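Side-chain contacts in ESX-1 secretion system protein eccD1 (Mycobacterium tuberculosis, PDB 4KV2), which forms part of the ESX-1 specialised secretion system, which delivers virulence factors such as EsxA and EsxB to host cells: residues A4-T9 with S76-G81; I10-R15 with G51-T56; P69-D74 with A80-G85. All coordinates share one frame; numbering follows the deposited sequence.

All three contacts belong to one ubiquitin-like domain. Interactions 1 and 2 both use strand 5-12, the first near its start and the second at its end; their centres are about 21 Å apart, on opposite sides of the chain's centre. Interaction 1 is mostly buried. It mixes a water bridge with leucine-valine packing. Interaction 2 lies at the surface, where a threonine methyl meets an aromatic side chain and the backbones of two glycines come close. Interaction 3 is partly buried and wholly apolar across its two segments. It adjoins interaction 1, about 7 Å away between centres, and shares Ala80 and Gly81 with it. Probable backbone hydrogen bonds also join these two neighbours.

Interaction 1 of 3, residues A4-T9 with S76-G81; sequences ATTRVT and SLDDAG
Thr6 holds OG1 beside its backbone N (chi1 -62°), and Asp78 holds its carboxylate beside its own N (chi1 -75°). These torsions turn the two polar groups to the same water. The setting is the ubiquitin-like beta-grasp fold: residues 76-81 form a turn in the long loop before strand 86-91, and residues 4-9 enter strand 5-12. Thr6 OG1 and Asp78 OD1 are 4.1 Å apart, so water fills the gap. The hydroxyl OG1 of Thr6 donates to the water at 2.7 Å, and the water donates to OD1 of Asp78 at 2.7 Å. The buried threonine is thus linked to an exposed carboxylate.

The rest of the contact is apolar. Leu77 CD1 lies 4.4 Å from both Thr6 CB and Val8 CG1. Leu88 of strand 86-91 touches both Leu77 and Val8, which ties the turn to the middle of the sheet.

The turn has its own brace. Ser76 and Asp79 exchange bonds, each backbone N giving to the other's side chain, and the Ser76 half is an ST motif. Asp79 N reaches Ser76 OG at 3.0 Å; Ser76 N meets Asp79 OD2 from above the carboxylate plane, also at 3.0 Å.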
loop_
_atom_site.group_PDB
_atom_site.type_symbol
_atom_site.label_atom_id
_atom_site.label_comp_id
_atom_site.label_asym_id
_atom_site.label_seq_id
_atom_site.Cartn_x
_atom_site.Cartn_y
_atom_site.Cartn_z
ATOM N N ALA A 4 6.228 9.284 6.529
ATOM C CA ALA A 4 5.024 9.928 7.024
ATOM C C ALA A 4 3.791 9.224 6.450
ATOM O O ALA A 4 3.797 8.813 5.281
ATOM C CB ALA A 4 5.006 11.387 6.612
ATOM N N THR A 5 2.741 9.115 7.264
ATOM C CA THR A 5 1.500 8.474 6.838
ATOM C C THR A 5 0.291 9.333 7.216
ATOM O O THR A 5 0.382 10.215 8.081
ATOM C CB THR A 5 1.313 7.087 7.487
ATOM O OG1 THR A 5 1.450 7.235 8.896
ATOM C CG2 THR A 5 2.319 6.072 7.001
ATOM N N THR A 6 -0.835 9.053 6.564
ATOM C CA THR A 6 -2.090 9.716 6.846
ATOM C C THR A 6 -3.189 8.656 6.914
ATOM O O THR A 6 -3.235 7.710 6.108
ATOM C CB THR A 6 -2.438 10.792 5.774
ATOM O OG1 THR A 6 -1.444 11.823 5.750
ATOM C CG2 THR A 6 -3.800 11.445 6.035
ATOM N N ARG A 7 -4.064 8.829 7.887
ATOM C CA ARG A 7 -5.243 7.985 8.043
ATOM C C ARG A 7 -6.356 8.523 7.172
ATOM O O ARG A 7 -6.743 9.684 7.313
ATOM C CB ARG A 7 -5.731 7.978 9.498
ATOM C CG ARG A 7 -5.127 6.887 10.365
ATOM C CD ARG A 7 -3.619 6.981 10.340
ATOM N NE ARG A 7 -2.959 5.962 11.147
ATOM C CZ ARG A 7 -1.646 5.910 11.275
ATOM N NH1 ARG A 7 -0.907 6.825 10.654
ATOM N NH2 ARG A 7 -1.081 4.969 11.993
ATOM N N VAL A 8 -6.854 7.688 6.271
ATOM C CA VAL A 8 -8.002 8.050 5.464
ATOM C C VAL A 8 -9.041 6.958 5.565
ATOM O O VAL A 8 -8.722 5.822 5.927
ATOM C CB VAL A 8 -7.652 8.323 3.975
ATOM C CG1 VAL A 8 -6.574 9.397 3.872
ATOM C CG2 VAL A 8 -7.248 7.052 3.271
ATOM N N THR A 9 -10.289 7.319 5.298
ATOM C CA THR A 9 -11.364 6.354 5.265
ATOM C C THR A 9 -11.907 6.394 3.837
ATOM O O THR A 9 -12.267 7.460 3.346
ATOM C CB THR A 9 -12.465 6.740 6.245
ATOM O OG1 THR A 9 -11.963 6.724 7.598
ATOM C CG2 THR A 9 -13.642 5.797 6.121
ATOM N N SER A 76 0.845 14.372 -3.677
ATOM C CA SER A 76 0.712 13.573 -2.469
ATOM C C SER A 76 -0.552 13.998 -1.739
ATOM O O SER A 76 -1.120 15.073 -2.017
ATOM C CB SER A 76 1.917 13.824 -1.562
ATOM O OG SER A 76 1.924 15.190 -1.111
ATOM N N LEU A 77 -1.009 13.160 -0.810
ATOM C CA LEU A 77 -2.113 13.546 0.101
ATOM C C LEU A 77 -1.828 14.842 0.881
ATOM O O LEU A 77 -2.743 15.646 1.122
ATOM C CB LEU A 77 -2.421 12.404 1.058
ATOM C CG LEU A 77 -3.017 11.140 0.410
ATOM C CD1 LEU A 77 -3.007 10.025 1.435
ATOM C CD2 LEU A 77 -4.450 11.369 -0.070
ATOM N N ASP A 78 -0.564 15.060 1.266
ATOM C CA ASP A 78 -0.186 16.312 1.932
ATOM C C ASP A 78 -0.386 17.507 0.995
ATOM O O ASP A 78 -0.961 18.517 1.394
ATOM C CB ASP A 78 1.280 16.303 2.363
ATOM C CG ASP A 78 1.555 15.442 3.593
ATOM O OD1 ASP A 78 0.645 15.129 4.384
ATOM O OD2 ASP A 78 2.738 15.097 3.782
ATOM N N ASP A 79 0.111 17.384 -0.238
ATOM C CA ASP A 79 -0.042 18.425 -1.275
ATOM C C ASP A 79 -1.519 18.767 -1.446
ATOM O O ASP A 79 -1.867 19.930 -1.553
ATOM C CB ASP A 79 0.472 17.959 -2.640
ATOM C CG ASP A 79 1.980 17.773 -2.704
ATOM O OD1 ASP A 79 2.737 18.415 -1.931
ATOM O OD2 ASP A 79 2.413 16.967 -3.569
ATOM N N ALA A 80 -2.379 17.742 -1.442
ATOM C CA ALA A 80 -3.815 17.934 -1.625
ATOM C C ALA A 80 -4.542 18.381 -0.371
ATOM O O ALA A 80 -5.772 18.530 -0.390
ATOM C CB ALA A 80 -4.459 16.646 -2.159
ATOM N N GLY A 81 -3.816 18.589 0.723
ATOM C CA GLY A 81 -4.434 19.047 1.951
ATOM C C GLY A 81 -5.305 18.019 2.643
ATOM O O GLY A 81 -6.206 18.375 3.389
HETATM O O HOH W 1 -1.741 13.937 4.058
#

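Interaction 2 of 3, residues I10-R15 with G51-T56; sequences ILTGRR and GGFDFT
Phe53 meets Thr12 first through its CB, which lies 3.4 Å from the methyl CG2 of Thr12. The next atom, Phe53 CG, is also 3.4 Å from that methyl. This is close packing. Farther out, Phe53 CD2 lies 3.8 Å from Thr12 CG2, and CD1 is slightly farther. The methyl meets the ring obliquely, and the two side chains run at about a right angle. With OG1 of Thr12 beside the backbone N (chi1 -51°), the methyl CG2 falls anti to N and faces Phe53.

Thr12 begins the type II' turn Thr12-Arg15. That turn closes the hairpin of strands 5-12 and 15-22, the first element of the ubiquitin-like beta-grasp fold. Phe53 comes from the loop between helix 31-41 and strand 62-64, and its side chain also touches Leu90 of strand 86-91.

At the rim of the Phe53 ring, CE2 sits 3.4 Å above one face of the Phe55 ring, offset toward its edge. In turn, Phe55 CG lies at the edge of the Phe53 ring, in its plane. The Phe55 tip, CZ, comes to 4.3 Å from Thr12 CG2. At the turn itself, backbone meets backbone: Gly13 CA is 3.9 Å from Gly51 N.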
loop_
_atom_site.group_PDB
_atom_site.type_symbol
_atom_site.label_atom_id
_atom_site.label_comp_id
_atom_site.label_asym_id
_atom_site.label_seq_id
_atom_site.Cartn_x
_atom_site.Cartn_y
_atom_site.Cartn_z
ATOM N N ILE A 10 -11.968 5.241 3.193
ATOM C CA ILE A 10 -12.545 5.121 1.868
ATOM C C ILE A 10 -14.017 4.745 1.972
ATOM O O ILE A 10 -14.358 3.728 2.592
ATOM C CB ILE A 10 -11.848 4.011 1.032
ATOM C CG1 ILE A 10 -10.342 4.257 0.965
ATOM C CG2 ILE A 10 -12.473 3.919 -0.367
ATOM C CD1 ILE A 10 -9.928 5.643 0.487
ATOM N N LEU A 11 -14.873 5.556 1.365
ATOM C CA LEU A 11 -16.302 5.251 1.219
ATOM C C LEU A 11 -16.584 4.487 -0.081
ATOM O O LEU A 11 -16.299 4.986 -1.148
ATOM C CB LEU A 11 -17.097 6.561 1.196
ATOM C CG LEU A 11 -18.635 6.488 1.180
ATOM C CD1 LEU A 11 -19.188 5.686 2.364
ATOM C CD2 LEU A 11 -19.166 7.907 1.203
ATOM N N THR A 12 -17.174 3.305 0.026
ATOM C CA THR A 12 -17.601 2.499 -1.106
ATOM C C THR A 12 -19.075 2.176 -0.860
ATOM O O THR A 12 -19.410 1.267 -0.102
ATOM C CB THR A 12 -16.785 1.200 -1.247
ATOM O OG1 THR A 12 -15.382 1.489 -1.229
ATOM C CG2 THR A 12 -17.099 0.522 -2.545
ATOM N N GLY A 13 -19.956 2.955 -1.491
ATOM C CA GLY A 13 -21.395 2.872 -1.249
ATOM C C GLY A 13 -21.658 3.265 0.188
ATOM O O GLY A 13 -21.463 4.423 0.562
ATOM N N ARG A 14 -22.054 2.294 1.002
ATOM C CA ARG A 14 -22.362 2.543 2.407
ATOM C C ARG A 14 -21.232 2.129 3.306
ATOM O O ARG A 14 -21.282 2.390 4.492
ATOM C CB ARG A 14 -23.565 1.728 2.845
ATOM C CG ARG A 14 -24.819 2.062 2.102
ATOM C CD ARG A 14 -26.043 1.809 2.962
ATOM N NE ARG A 14 -26.648 0.507 2.712
ATOM C CZ ARG A 14 -27.310 0.183 1.598
ATOM N NH1 ARG A 14 -27.424 1.063 0.603
ATOM N NH2 ARG A 14 -27.857 -1.028 1.471
ATOM N N ARG A 15 -20.255 1.428 2.745
ATOM C CA ARG A 15 -19.187 0.848 3.531
ATOM C C ARG A 15 -18.042 1.820 3.666
ATOM O O ARG A 15 -17.612 2.423 2.692
ATOM C CB ARG A 15 -18.673 -0.430 2.886
ATOM C CG ARG A 15 -17.477 -1.036 3.625
ATOM C CD ARG A 15 -17.840 -1.458 5.035
ATOM N NE ARG A 15 -18.705 -2.632 5.023
ATOM C CZ ARG A 15 -18.280 -3.898 5.009
ATOM N NH1 ARG A 15 -16.982 -4.197 5.003
ATOM N NH2 ARG A 15 -19.173 -4.883 4.986
ATOM N N GLY A 51 -23.266 0.097 -3.241
ATOM C CA GLY A 51 -23.881 1.012 -4.186
ATOM C C GLY A 51 -23.468 0.700 -5.606
ATOM O O GLY A 51 -23.256 1.605 -6.399
ATOM N N GLY A 52 -23.342 -0.592 -5.914
ATOM C CA GLY A 52 -22.923 -1.051 -7.231
ATOM C C GLY A 52 -21.470 -0.767 -7.609
ATOM O O GLY A 52 -21.121 -0.883 -8.775
ATOM N N PHE A 53 -20.617 -0.414 -6.644
ATOM C CA PHE A 53 -19.243 0.011 -6.947
ATOM C C PHE A 53 -18.516 -1.065 -7.745
ATOM O O PHE A 53 -18.543 -2.235 -7.389
ATOM C CB PHE A 53 -18.453 0.341 -5.674
ATOM C CG PHE A 53 -17.115 0.964 -5.952
ATOM C CD1 PHE A 53 -16.992 2.330 -6.063
ATOM C CD2 PHE A 53 -15.997 0.174 -6.183
ATOM C CE1 PHE A 53 -15.767 2.917 -6.350
ATOM C CE2 PHE A 53 -14.765 0.752 -6.475
ATOM C CZ PHE A 53 -14.654 2.124 -6.568
ATOM N N ASP A 54 -17.860 -0.666 -8.826
ATOM C CA ASP A 54 -17.190 -1.618 -9.703
ATOM C C ASP A 54 -15.678 -1.440 -9.628
ATOM O O ASP A 54 -15.142 -0.499 -10.183
ATOM C CB ASP A 54 -17.690 -1.418 -11.135
ATOM C CG ASP A 54 -17.165 -2.462 -12.109
ATOM O OD1 ASP A 54 -16.424 -3.397 -11.693
ATOM O OD2 ASP A 54 -17.536 -2.349 -13.308
ATOM N N PHE A 55 -15.006 -2.357 -8.938
ATOM C CA PHE A 55 -13.529 -2.401 -8.890
ATOM C C PHE A 55 -12.880 -2.794 -10.223
ATOM O O PHE A 55 -11.668 -2.619 -10.398
ATOM C CB PHE A 55 -13.073 -3.377 -7.799
ATOM C CG PHE A 55 -13.291 -2.859 -6.436
ATOM C CD1 PHE A 55 -12.472 -1.853 -5.937
ATOM C CD2 PHE A 55 -14.330 -3.335 -5.647
ATOM C CE1 PHE A 55 -12.686 -1.326 -4.685
ATOM C CE2 PHE A 55 -14.543 -2.818 -4.379
ATOM C CZ PHE A 55 -13.718 -1.817 -3.899
ATOM N N THR A 56 -13.679 -3.335 -11.146
ATOM C CA THR A 56 -13.196 -3.788 -12.455
ATOM C C THR A 56 -13.475 -2.751 -13.547
ATOM O O THR A 56 -13.314 -3.019 -14.728
ATOM C CB THR A 56 -13.786 -5.174 -12.852
ATOM O OG1 THR A 56 -15.208 -5.109 -12.982
ATOM C CG2 THR A 56 -13.452 -6.229 -11.824
#

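Interaction 3 of 3, residues P69-D74 with A80-G85; sequences PPLKLD and AGVVDG
The end of the Leu71 side chain rests against Ala80 and Val82, and its CD1 touches both. The two segments belong to one long loop of the ubiquitin-like beta-grasp fold, the connection from strand 62-64 to strand 86-91. The contact folds this loop back on itself, with only a few residues between its two sides.

CG of Leu71 lies beside the backbone N, and chi2 of 180° then sets CD1 anti to CA, carrying this methyl toward the other segment. CD1 lies 4.0 Å from Ala80 CB. It is also 4.0 Å from Val82 CG2. The second methyl of Leu71, CD2, is turned to Ala80 alone of these two and stands 4.2 Å from its CB. Ala80 is therefore met by both branches of the leucine, and Val82 by one.

Leu71 and Val82 approach each other at a slant, neither alongside nor end on. Val82 CG2 lies beside the backbone N, on the side of Leu71 and Ala80. Within its own segment this methyl is 4.1 Å from Ala80 CB. Three methyl carbons, Leu71 CD1, Ala80 CB and Val82 CG2, thus make a nearly equilateral triangle.

The surroundings anchor both sides of the loop. Leu71 shares backbone hydrogen bonding with Phe63 of strand 62-64, and its side chain touches Met27. Arg65 NH2 is hydrogen-bonded to the carbonyl of Ala80, and the Arg65 residue is also touched by Val82.

Val82 is buried, while Leu71 and Ala80 are partly exposed. The contact therefore runs from the surface toward the sheet. The other branch of Val82 completes this path: CG1 is anti to the backbone N (chi1 178°) and lies 4.0 Å from Val8 CG1 on strand 5-12.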
loop_
_atom_site.group_PDB
_atom_site.type_symbol
_atom_site.label_atom_id
_atom_site.label_comp_id
_atom_site.label_asym_id
_atom_site.label_seq_id
_atom_site.Cartn_x
_atom_site.Cartn_y
_atom_site.Cartn_z
ATOM N N PRO A 69 -14.352 16.757 -7.953
ATOM C CA PRO A 69 -13.434 16.297 -8.994
ATOM C C PRO A 69 -12.221 15.598 -8.363
ATOM O O PRO A 69 -11.891 15.893 -7.231
ATOM C CB PRO A 69 -13.026 17.585 -9.694
ATOM C CG PRO A 69 -14.192 18.481 -9.501
ATOM C CD PRO A 69 -14.665 18.192 -8.100
ATOM N N PRO A 70 -11.589 14.663 -9.089
ATOM C CA PRO A 70 -10.523 13.870 -8.512
ATOM C C PRO A 70 -9.238 14.640 -8.254
ATOM O O PRO A 70 -8.846 15.527 -9.021
ATOM C CB PRO A 70 -10.273 12.786 -9.574
ATOM C CG PRO A 70 -10.750 13.364 -10.849
ATOM C CD PRO A 70 -11.913 14.250 -10.463
ATOM N N LEU A 71 -8.584 14.268 -7.168
ATOM C CA LEU A 71 -7.263 14.778 -6.842
ATOM C C LEU A 71 -6.245 14.405 -7.899
ATOM O O LEU A 71 -6.263 13.303 -8.433
ATOM C CB LEU A 71 -6.790 14.250 -5.467
ATOM C CG LEU A 71 -7.773 14.462 -4.302
ATOM C CD1 LEU A 71 -7.202 13.892 -3.000
ATOM C CD2 LEU A 71 -8.064 15.944 -4.153
ATOM N N LYS A 72 -5.342 15.346 -8.169
ATOM C CA LYS A 72 -4.206 15.123 -9.081
ATOM C C LYS A 72 -3.315 13.974 -8.608
ATOM O O LYS A 72 -2.803 13.965 -7.469
ATOM C CB LYS A 72 -3.372 16.406 -9.247
ATOM C CG LYS A 72 -4.126 17.550 -9.906
ATOM C CD LYS A 72 -4.264 17.340 -11.408
ATOM C CE LYS A 72 -5.362 18.204 -11.998
ATOM N NZ LYS A 72 -4.925 19.615 -12.126
ATOM N N LEU A 73 -3.123 13.011 -9.505
ATOM C CA LEU A 73 -2.337 11.819 -9.221
ATOM C C LEU A 73 -0.849 12.083 -9.024
ATOM O O LEU A 73 -0.162 11.295 -8.347
ATOM C CB LEU A 73 -2.512 10.792 -10.348
ATOM C CG LEU A 73 -3.818 10.006 -10.302
ATOM C CD1 LEU A 73 -4.104 9.411 -11.671
ATOM C CD2 LEU A 73 -3.774 8.932 -9.242
ATOM N N ASP A 74 -0.341 13.175 -9.576
ATOM C CA ASP A 74 1.066 13.540 -9.336
ATOM C C ASP A 74 1.315 14.279 -8.019
ATOM O O ASP A 74 2.447 14.645 -7.708
ATOM C CB ASP A 74 1.677 14.286 -10.524
ATOM C CG ASP A 74 1.045 15.636 -10.791
ATOM O OD1 ASP A 74 0.045 16.027 -10.168
ATOM O OD2 ASP A 74 1.555 16.322 -11.675
ATOM N N ALA A 80 -2.379 17.742 -1.442
ATOM C CA ALA A 80 -3.815 17.934 -1.625
ATOM C C ALA A 80 -4.542 18.381 -0.371
ATOM O O ALA A 80 -5.772 18.530 -0.390
ATOM C CB ALA A 80 -4.459 16.646 -2.159
ATOM N N GLY A 81 -3.816 18.589 0.723
ATOM C CA GLY A 81 -4.434 19.047 1.951
ATOM C C GLY A 81 -5.305 18.019 2.643
ATOM O O GLY A 81 -6.206 18.375 3.389
ATOM N N VAL A 82 -5.017 16.743 2.450
ATOM C CA VAL A 82 -5.806 15.693 3.090
ATOM C C VAL A 82 -5.294 15.453 4.515
ATOM O O VAL A 82 -4.102 15.215 4.719
ATOM C CB VAL A 82 -5.761 14.390 2.260
ATOM C CG1 VAL A 82 -6.539 13.277 2.937
ATOM C CG2 VAL A 82 -6.322 14.625 0.869
ATOM N N VAL A 83 -6.208 15.481 5.479
ATOM C CA VAL A 83 -5.878 15.392 6.910
ATOM C C VAL A 83 -6.320 14.049 7.444
ATOM O O VAL A 83 -7.142 13.387 6.815
ATOM C CB VAL A 83 -6.530 16.545 7.732
ATOM C CG1 VAL A 83 -6.039 17.893 7.234
ATOM C CG2 VAL A 83 -8.057 16.511 7.674
ATOM N N ASP A 84 -5.763 13.639 8.593
ATOM C CA ASP A 84 -6.169 12.374 9.229
ATOM C C ASP A 84 -7.689 12.245 9.388
ATOM O O ASP A 84 -8.360 13.187 9.847
ATOM C CB ASP A 84 -5.522 12.184 10.612
ATOM C CG ASP A 84 -4.040 11.864 10.539
ATOM O OD1 ASP A 84 -3.606 11.116 9.649
ATOM O OD2 ASP A 84 -3.300 12.351 11.396
ATOM N N GLY A 85 -8.209 11.075 9.002
ATOM C CA GLY A 85 -9.632 10.762 9.110
ATOM C C GLY A 85 -10.507 11.252 7.950
ATOM O O GLY A 85 -11.717 11.006 7.932
#